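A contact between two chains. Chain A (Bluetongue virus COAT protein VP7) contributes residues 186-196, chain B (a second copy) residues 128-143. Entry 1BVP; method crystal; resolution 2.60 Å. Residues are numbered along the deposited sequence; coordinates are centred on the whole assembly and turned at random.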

# COMPACT_ATOMS: atom_id res chain seq x y z
N LEU A 186 3.52 19.44 9.31
CA LEU A 186 2.71 20.60 9.09
C LEU A 186 3.00 21.41 7.85
O LEU A 186 4.10 21.36 7.31
CB LEU A 186 3.00 21.55 10.24
CG LEU A 186 2.25 21.50 11.54
CD1 LEU A 186 1.55 20.19 11.73
CD2 LEU A 186 3.21 21.79 12.64
N VAL A 187 1.98 22.12 7.39
CA VAL A 187 2.17 23.14 6.35
C VAL A 187 1.15 24.21 6.69
O VAL A 187 0.02 23.88 7.08
CB VAL A 187 2.23 22.69 4.84
CG1 VAL A 187 1.97 21.24 4.68
CG2 VAL A 187 1.38 23.59 3.97
N TRP A 188 1.62 25.46 6.80
CA TRP A 188 0.72 26.59 7.15
C TRP A 188 0.51 27.54 6.00
O TRP A 188 1.39 27.75 5.16
CB TRP A 188 1.17 27.36 8.41
CG TRP A 188 2.33 28.32 8.23
CD1 TRP A 188 3.67 28.04 8.35
CD2 TRP A 188 2.25 29.71 7.85
NE1 TRP A 188 4.42 29.16 8.05
CE2 TRP A 188 3.58 30.19 7.74
CE3 TRP A 188 1.18 30.59 7.60
CZ2 TRP A 188 3.87 31.51 7.39
CZ3 TRP A 188 1.47 31.90 7.26
CH2 TRP A 188 2.81 32.35 7.15
N ARG A 189 -0.71 28.05 5.90
CA ARG A 189 -1.04 28.97 4.83
C ARG A 189 -1.79 30.20 5.38
O ARG A 189 -2.39 30.17 6.47
CB ARG A 189 -1.94 28.26 3.84
CG ARG A 189 -1.34 27.04 3.23
CD ARG A 189 -2.33 26.34 2.34
NE ARG A 189 -1.81 25.06 1.84
CZ ARG A 189 -1.96 23.88 2.46
NH1 ARG A 189 -2.62 23.79 3.61
NH2 ARG A 189 -1.44 22.78 1.94
N ARG A 190 -1.67 31.30 4.66
CA ARG A 190 -2.42 32.52 4.99
C ARG A 190 -3.80 32.31 4.37
O ARG A 190 -3.88 31.87 3.20
CB ARG A 190 -1.80 33.75 4.31
CG ARG A 190 -0.79 34.47 5.15
CD ARG A 190 -0.09 35.57 4.39
NE ARG A 190 0.98 35.08 3.52
CZ ARG A 190 0.92 35.13 2.19
NH1 ARG A 190 -0.15 35.67 1.59
NH2 ARG A 190 1.90 34.61 1.46
N ILE A 191 -4.88 32.50 5.13
CA ILE A 191 -6.22 32.39 4.54
C ILE A 191 -6.45 33.79 3.94
O ILE A 191 -6.71 34.76 4.66
CB ILE A 191 -7.31 32.06 5.57
CG1 ILE A 191 -6.97 30.77 6.33
CG2 ILE A 191 -8.66 31.89 4.86
CD1 ILE A 191 -7.99 30.40 7.39
N GLU A 192 -6.25 33.89 2.64
CA GLU A 192 -6.33 35.14 1.89
C GLU A 192 -7.67 35.85 1.88
O GLU A 192 -7.70 37.07 1.76
CB GLU A 192 -5.84 34.89 0.45
CG GLU A 192 -5.25 36.08 -0.26
CD GLU A 192 -4.22 36.81 0.57
OE1 GLU A 192 -3.45 36.18 1.33
OE2 GLU A 192 -4.18 38.06 0.45
N ASN A 193 -8.78 35.11 2.00
CA ASN A 193 -10.12 35.71 1.98
C ASN A 193 -10.96 34.93 2.96
O ASN A 193 -11.20 33.75 2.74
CB ASN A 193 -10.73 35.55 0.59
CG ASN A 193 -11.94 36.44 0.36
OD1 ASN A 193 -13.00 35.99 -0.11
ND2 ASN A 193 -11.77 37.73 0.57
N PHE A 194 -11.35 35.56 4.07
CA PHE A 194 -12.17 34.90 5.08
C PHE A 194 -13.41 35.70 5.47
O PHE A 194 -13.55 36.86 5.14
CB PHE A 194 -11.34 34.59 6.33
CG PHE A 194 -10.73 35.81 6.98
CD1 PHE A 194 -9.56 36.37 6.48
CD2 PHE A 194 -11.26 36.33 8.17
CE1 PHE A 194 -8.91 37.43 7.14
CE2 PHE A 194 -10.63 37.39 8.84
CZ PHE A 194 -9.46 37.93 8.33
N ALA A 195 -14.32 35.07 6.19
CA ALA A 195 -15.55 35.68 6.62
C ALA A 195 -15.41 36.23 8.01
O ALA A 195 -14.89 35.54 8.90
CB ALA A 195 -16.68 34.66 6.60
N MET A 196 -15.88 37.47 8.20
CA MET A 196 -15.86 38.11 9.51
C MET A 196 -17.11 37.61 10.23
O MET A 196 -18.02 37.08 9.57
CB MET A 196 -15.82 39.61 9.34
CG MET A 196 -14.43 40.14 9.00
SD MET A 196 -13.25 40.01 10.43
CE MET A 196 -14.43 39.76 11.96
N PHE B 128 -2.54 18.06 -4.83
CA PHE B 128 -1.90 18.77 -5.92
C PHE B 128 -1.42 20.16 -5.52
O PHE B 128 -0.41 20.65 -6.02
CB PHE B 128 -2.83 18.84 -7.12
CG PHE B 128 -2.17 19.40 -8.34
CD1 PHE B 128 -2.15 20.77 -8.57
CD2 PHE B 128 -1.57 18.57 -9.25
CE1 PHE B 128 -1.54 21.29 -9.69
CE2 PHE B 128 -0.95 19.09 -10.39
CZ PHE B 128 -0.94 20.45 -10.61
N PHE B 129 -2.15 20.81 -4.61
CA PHE B 129 -1.81 22.16 -4.15
C PHE B 129 -1.29 22.22 -2.74
O PHE B 129 -1.44 23.23 -2.07
CB PHE B 129 -3.02 23.08 -4.22
CG PHE B 129 -3.55 23.27 -5.60
CD1 PHE B 129 -2.91 24.13 -6.49
CD2 PHE B 129 -4.68 22.55 -6.02
CE1 PHE B 129 -3.38 24.28 -7.82
CE2 PHE B 129 -5.16 22.69 -7.32
CZ PHE B 129 -4.50 23.56 -8.23
N LEU B 130 -0.65 21.16 -2.29
CA LEU B 130 -0.11 21.15 -0.96
C LEU B 130 0.88 22.29 -0.71
O LEU B 130 0.92 22.87 0.37
CB LEU B 130 0.59 19.83 -0.70
CG LEU B 130 1.15 19.69 0.72
CD1 LEU B 130 0.08 19.13 1.66
CD2 LEU B 130 2.39 18.80 0.70
N GLU B 131 1.65 22.66 -1.72
CA GLU B 131 2.64 23.69 -1.47
C GLU B 131 2.24 25.08 -1.91
O GLU B 131 2.91 25.69 -2.72
CB GLU B 131 3.98 23.29 -2.04
CG GLU B 131 4.45 21.95 -1.52
CD GLU B 131 5.88 21.62 -1.92
OE1 GLU B 131 6.29 21.99 -3.04
OE2 GLU B 131 6.57 20.99 -1.08
N THR B 132 1.16 25.58 -1.32
CA THR B 132 0.64 26.90 -1.61
C THR B 132 0.74 27.75 -0.33
O THR B 132 0.51 27.24 0.78
CB THR B 132 -0.83 26.81 -2.04
OG1 THR B 132 -1.55 25.96 -1.13
CG2 THR B 132 -0.93 26.26 -3.43
N GLU B 133 1.06 29.03 -0.49
CA GLU B 133 1.20 29.89 0.68
C GLU B 133 -0.10 30.51 1.16
O GLU B 133 -0.23 30.86 2.33
CB GLU B 133 2.18 31.01 0.36
CG GLU B 133 3.57 30.55 0.16
CD GLU B 133 4.49 31.68 -0.18
OE1 GLU B 133 4.97 32.40 0.74
OE2 GLU B 133 4.73 31.87 -1.38
N GLU B 134 -1.06 30.62 0.25
CA GLU B 134 -2.34 31.25 0.55
C GLU B 134 -3.47 30.34 0.15
O GLU B 134 -3.36 29.62 -0.83
CB GLU B 134 -2.51 32.52 -0.29
CG GLU B 134 -1.37 33.51 -0.20
CD GLU B 134 -1.42 34.56 -1.30
OE1 GLU B 134 -1.92 34.25 -2.41
OE2 GLU B 134 -0.95 35.69 -1.03
N THR B 135 -4.58 30.45 0.87
CA THR B 135 -5.77 29.69 0.56
C THR B 135 -7.01 30.62 0.78
O THR B 135 -6.95 31.57 1.58
CB THR B 135 -5.84 28.41 1.42
OG1 THR B 135 -6.91 27.56 0.96
CG2 THR B 135 -6.04 28.76 2.90
N PHE B 136 -8.10 30.37 0.07
CA PHE B 136 -9.33 31.15 0.14
C PHE B 136 -10.46 30.38 0.76
O PHE B 136 -10.64 29.23 0.43
CB PHE B 136 -9.74 31.54 -1.27
CG PHE B 136 -8.88 32.60 -1.86
CD1 PHE B 136 -7.52 32.37 -2.09
CD2 PHE B 136 -9.39 33.87 -2.12
CE1 PHE B 136 -6.68 33.39 -2.57
CE2 PHE B 136 -8.55 34.89 -2.60
CZ PHE B 136 -7.19 34.64 -2.81
N GLN B 137 -11.27 31.02 1.62
CA GLN B 137 -12.40 30.31 2.24
C GLN B 137 -13.25 29.60 1.19
O GLN B 137 -13.68 30.20 0.18
CB GLN B 137 -13.31 31.22 3.02
CG GLN B 137 -14.47 30.45 3.65
CD GLN B 137 -15.55 31.34 4.24
OE1 GLN B 137 -15.85 32.38 3.69
NE2 GLN B 137 -16.14 30.90 5.33
N PRO B 138 -13.46 28.31 1.40
CA PRO B 138 -14.26 27.55 0.43
C PRO B 138 -15.71 28.02 0.33
O PRO B 138 -16.37 28.25 1.34
CB PRO B 138 -14.17 26.11 0.95
CG PRO B 138 -13.81 26.27 2.41
CD PRO B 138 -12.86 27.41 2.41
N GLY B 139 -16.17 28.18 -0.90
CA GLY B 139 -17.54 28.56 -1.15
C GLY B 139 -17.93 30.00 -0.90
O GLY B 139 -19.10 30.28 -0.65
N ARG B 140 -16.94 30.90 -0.86
CA ARG B 140 -17.19 32.31 -0.68
C ARG B 140 -16.66 32.98 -1.93
O ARG B 140 -15.56 32.69 -2.39
CB ARG B 140 -16.54 32.89 0.58
CG ARG B 140 -16.35 34.41 0.49
CD ARG B 140 -15.94 35.01 1.81
NE ARG B 140 -16.96 34.74 2.81
CZ ARG B 140 -17.89 35.59 3.22
NH1 ARG B 140 -17.96 36.83 2.74
NH2 ARG B 140 -18.82 35.17 4.07
N TRP B 141 -17.53 33.80 -2.50
CA TRP B 141 -17.28 34.54 -3.72
C TRP B 141 -16.05 35.42 -3.62
O TRP B 141 -15.73 35.99 -2.57
CB TRP B 141 -18.52 35.39 -4.00
CG TRP B 141 -18.38 36.29 -5.18
CD1 TRP B 141 -17.84 37.56 -5.21
CD2 TRP B 141 -18.77 35.99 -6.53
NE1 TRP B 141 -17.87 38.05 -6.49
CE2 TRP B 141 -18.43 37.12 -7.32
CE3 TRP B 141 -19.37 34.87 -7.14
CZ2 TRP B 141 -18.67 37.16 -8.70
CZ3 TRP B 141 -19.60 34.91 -8.51
CH2 TRP B 141 -19.25 36.06 -9.28
N PHE B 142 -15.33 35.50 -4.72
CA PHE B 142 -14.15 36.35 -4.78
C PHE B 142 -13.74 36.56 -6.22
O PHE B 142 -13.48 35.60 -6.97
CB PHE B 142 -13.00 35.79 -3.96
CG PHE B 142 -11.77 36.62 -4.03
CD1 PHE B 142 -10.93 36.56 -5.14
CD2 PHE B 142 -11.44 37.49 -2.99
CE1 PHE B 142 -9.77 37.35 -5.22
CE2 PHE B 142 -10.30 38.30 -3.05
CZ PHE B 142 -9.46 38.23 -4.17
N MET B 143 -13.80 37.83 -6.60
CA MET B 143 -13.48 38.23 -7.95
C MET B 143 -12.38 39.28 -7.91
O MET B 143 -12.45 40.22 -7.14
CB MET B 143 -14.72 38.80 -8.60
CG MET B 143 -14.50 39.20 -10.03
SD MET B 143 -14.63 37.83 -11.13
CE MET B 143 -16.23 37.16 -10.72

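What holds the two backbones together? A strand of chain A and a short strand of chain B pair in parallel, with R190(A) opposite E134(B) and I191(A) opposite T135(B). R190(A) N donates to E133(B) O at 2.8 Å, and T135(B) N returns a bond of the same length, 2.8 Å, to R190(A) O. E192(A) N then reaches T135(B) O at 2.6 Å. At the corner the chains stay joined, because Q137(B) N donates to N193(A) O at 3.0 Å.

Why does R189(A) lie so nearly straight? Its CA-to-CB bond points toward chain B, and with chi1 m and chi2 and chi3 both t the extended chain carries the guanidinium back along the loop before the partner strand. There the group is met at its edge: R189(A) NE donates to T132(B) OG1 at 3.1 Å and R189(A) NH2 to L130(B) O at 2.8 Å. The T132(B) hydroxyl, with chi1 p, donates to F129(B) O, 2.9 Å from OG1, so it accepts from the arginine and donates within its own loop. Nearby, V187(A) CG1 lies 4.1 Å from L130(B) CD1, an apolar contact beside this polar cluster.

How does R190(A) manage three glutamates? Its CB leaves on the same face of the sheet as that of E134(B), but chi3 at -79° bends the chain and its end comes nearer to chain B. R190(A) NH1 meets E134(B) OE2 at 2.7 Å in a salt bridge at the guanidinium edge, while E133(B) OE1 is a long 3.9 Å from R190(A) NH2. Within chain A, R190(A) NH1 also makes a weak bond to E192(A) OE1 at 3.3 Å, again part of a salt bridge. The carboxylates of E192(A) and E134(B) lie 3.5 Å apart, OE1 of E192(A) to OE2 of E134(B); this is a pair of like charges, with R190(A) NH1 near both.

What do the side chains do around the corner? E192(A) turns its CB over one face of the F136(B) ring, 3.8 Å from the centroid, a CH-pi contact. N193(A), chi1 t, packs against two aromatic residues: its CB is 3.5 Å from F136(B) CD2 and its CG 3.5 Å from F142(B) CD2. Farther on, R140(B) NE donates to Q137(B) OE1 at 2.8 Å, tying together the ends of a type II turn. A face of that guanidinium is covered by A195(A), whose CB lies 3.4 Å from R140(B) NH2.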